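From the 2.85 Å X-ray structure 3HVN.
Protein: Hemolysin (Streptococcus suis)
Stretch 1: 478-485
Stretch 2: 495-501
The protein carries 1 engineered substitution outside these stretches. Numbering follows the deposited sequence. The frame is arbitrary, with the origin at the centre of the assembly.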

# COMPACT_ATOMS: atom_id res chain seq x y z
N LEU A 478 4.40 -9.46 31.54
CA LEU A 478 5.39 -10.38 30.97
C LEU A 478 6.53 -9.63 30.30
O LEU A 478 6.72 -9.72 29.08
CB LEU A 478 4.72 -11.35 29.99
CG LEU A 478 3.89 -12.45 30.65
CD1 LEU A 478 3.27 -13.35 29.60
CD2 LEU A 478 4.73 -13.25 31.62
N VAL A 479 7.29 -8.89 31.10
CA VAL A 479 8.44 -8.14 30.59
C VAL A 479 9.54 -9.10 30.17
O VAL A 479 9.51 -10.29 30.51
CB VAL A 479 8.97 -7.17 31.66
CG1 VAL A 479 9.71 -7.93 32.76
CG2 VAL A 479 9.88 -6.12 31.02
N GLY A 480 10.52 -8.59 29.43
CA GLY A 480 11.62 -9.41 28.94
C GLY A 480 12.24 -10.29 30.01
O GLY A 480 12.06 -11.51 30.00
N GLN A 481 12.97 -9.67 30.94
CA GLN A 481 13.61 -10.40 32.03
C GLN A 481 13.25 -9.77 33.37
O GLN A 481 13.37 -8.55 33.54
CB GLN A 481 15.13 -10.39 31.84
CG GLN A 481 15.90 -11.02 33.00
CD GLN A 481 15.92 -12.53 32.93
OE1 GLN A 481 16.28 -13.12 31.91
NE2 GLN A 481 15.55 -13.18 34.04
N ARG A 482 12.82 -10.59 34.32
CA ARG A 482 12.51 -10.09 35.65
C ARG A 482 13.07 -10.99 36.76
O ARG A 482 12.80 -12.19 36.79
CB ARG A 482 11.01 -9.89 35.84
CG ARG A 482 10.56 -9.94 37.29
CD ARG A 482 9.52 -8.87 37.59
NE ARG A 482 8.52 -8.77 36.54
CZ ARG A 482 7.64 -7.78 36.45
NH1 ARG A 482 7.64 -6.81 37.36
NH2 ARG A 482 6.76 -7.75 35.46
N LYS A 483 13.83 -10.39 37.66
CA LYS A 483 14.43 -11.12 38.77
C LYS A 483 13.74 -10.79 40.09
O LYS A 483 13.60 -9.63 40.46
CB LYS A 483 15.92 -10.82 38.87
CG LYS A 483 16.67 -11.68 39.87
CD LYS A 483 18.10 -11.20 40.06
CE LYS A 483 18.89 -12.14 40.95
NZ LYS A 483 20.18 -11.54 41.39
N ILE A 484 13.32 -11.84 40.80
CA ILE A 484 12.72 -11.67 42.12
C ILE A 484 13.57 -12.37 43.17
O ILE A 484 13.73 -13.59 43.16
CB ILE A 484 11.29 -12.23 42.17
CG1 ILE A 484 10.41 -11.56 41.11
CG2 ILE A 484 10.69 -12.04 43.56
CD1 ILE A 484 8.99 -12.08 41.08
N THR A 485 14.12 -11.58 44.09
CA THR A 485 14.99 -12.12 45.13
C THR A 485 14.43 -11.90 46.52
O THR A 485 14.35 -10.76 47.00
CB THR A 485 16.40 -11.51 45.05
OG1 THR A 485 16.35 -10.12 45.41
CG2 THR A 485 16.97 -11.65 43.66
N TYR A 495 12.04 -8.67 50.27
CA TYR A 495 12.07 -9.10 48.88
C TYR A 495 12.66 -8.03 47.96
O TYR A 495 12.94 -6.91 48.38
CB TYR A 495 10.66 -9.47 48.40
CG TYR A 495 9.78 -8.29 48.07
CD1 TYR A 495 9.78 -7.73 46.80
CD2 TYR A 495 8.94 -7.73 49.03
CE1 TYR A 495 8.97 -6.65 46.49
CE2 TYR A 495 8.13 -6.65 48.73
CZ TYR A 495 8.15 -6.11 47.46
OH TYR A 495 7.35 -5.04 47.16
N ALA A 496 12.86 -8.41 46.70
CA ALA A 496 13.37 -7.49 45.69
C ALA A 496 12.87 -7.88 44.30
O ALA A 496 13.18 -8.96 43.80
CB ALA A 496 14.89 -7.45 45.71
N ASP A 497 12.08 -6.99 43.70
CA ASP A 497 11.53 -7.21 42.37
C ASP A 497 12.22 -6.30 41.36
O ASP A 497 11.99 -5.09 41.36
CB ASP A 497 10.02 -6.96 42.38
CG ASP A 497 9.39 -7.10 41.00
OD1 ASP A 497 10.13 -7.31 40.02
OD2 ASP A 497 8.15 -7.00 40.90
N GLU A 498 13.05 -6.88 40.51
CA GLU A 498 13.80 -6.09 39.54
C GLU A 498 13.51 -6.50 38.10
O GLU A 498 13.20 -7.66 37.82
CB GLU A 498 15.30 -6.18 39.82
CG GLU A 498 15.72 -5.50 41.12
CD GLU A 498 17.16 -5.78 41.49
OE1 GLU A 498 17.78 -4.94 42.18
OE2 GLU A 498 17.68 -6.85 41.10
N VAL A 499 13.60 -5.54 37.19
CA VAL A 499 13.33 -5.78 35.77
C VAL A 499 14.53 -5.38 34.91
O VAL A 499 15.10 -4.30 35.09
CB VAL A 499 12.08 -5.03 35.30
CG1 VAL A 499 12.13 -3.57 35.74
CG2 VAL A 499 11.93 -5.13 33.79
N ILE A 500 14.91 -6.26 33.98
CA ILE A 500 16.06 -6.04 33.12
C ILE A 500 15.64 -6.06 31.64
O ILE A 500 14.48 -6.33 31.33
CB ILE A 500 17.16 -7.09 33.37
CG1 ILE A 500 17.37 -7.30 34.87
CG2 ILE A 500 18.47 -6.69 32.71
CD1 ILE A 500 16.41 -8.28 35.52
N GLU A 501 16.58 -5.77 30.75
CA GLU A 501 16.31 -5.76 29.31
C GLU A 501 17.15 -6.79 28.57
O GLU A 501 17.76 -7.67 29.18
CB GLU A 501 16.54 -4.37 28.73
CG GLU A 501 15.50 -3.33 29.12
CD GLU A 501 15.76 -1.98 28.48
OE1 GLU A 501 16.82 -1.83 27.85
OE2 GLU A 501 14.90 -1.08 28.62

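Antiparallel β-strands illustrate a simple division of roles: the backbone fixes the register, and side-chain torsions then determine what neighbouring residues can make of it. The pairing of 481–485 with 497–500 in this streptococcal hemolysin is a compact example. The strands run at 158° to each other, their axes approaching to 4.6 Å, and the two stretches bury 567 Å² between them.

Narrow and wide pairs alternate along the ladder. Gln481 faces Ile500 and Lys483 faces Glu498 as hydrogen-bonded pairs. Ile500 N donates to Gln481 O at 2.8 Å, almost linearly, while Lys483 and Glu498 bond reciprocally, Lys483 N to Glu498 O and Glu498 N to Lys483 O, each at 2.8 Å. The first of these two is more bent, with an angle of 144° at the hydrogen against 172° for its partner. Farther along, Thr485 N donates to Ala496 O, again at 2.8 Å. Between these rungs, Arg482–Val499 and Ile484–Asp497 are non-hydrogen-bonded pairs, where the α-carbons supply weaker contacts: Arg482 CA lies 3.3 Å from Glu498 O, and Ile484 CA 3.2 Å from Ala496 O.

Because side chains alternate between faces, Arg482, Ile484, Asp497 and Val499 share one side of the sheet. Arg482 and Asp497 are diagonal neighbours there, and their conformations suit the meeting. Asp497, with chi1 t (177°), brings its carboxylate nearer the opposing strand. Arg482 leaves the backbone with chi1 t, but chi2 lies between wells at 139° and chi3 is p; this bent path carries its CD to 3.0 Å from Asp497 OD1. The opposite charges form a salt bridge, though a fairly long one, with Arg482 NH1 3.6 Å from Asp497 OD2. Asp497 OD2 is also hydrogen-bonded elsewhere in the structure.

The other face carries Gln481, Lys483, Glu498 and Ile500. Ile500, at chi1 m and chi2 p, places its CD1 3.8 Å from Gln481 CG and 4.2 Å from Lys483 CB, so a branched aliphatic chain packs against the methylene portions of two polar ones. Lys483 is extended, all four torsions t, and its end leads away; its closest side-chain approach to Glu498 is CD to OE2, at 4.5 Å, and its ammonium group forms no salt bridge with that carboxylate.

Before the first strand, Val479, at chi1 p, meets Val499, also p, in an apolar contact between their CG2 atoms at 3.6 Å. Thr485, with chi1 p, sets OG1 3.1 Å from Ala496 CB, a tight approach to a methyl group.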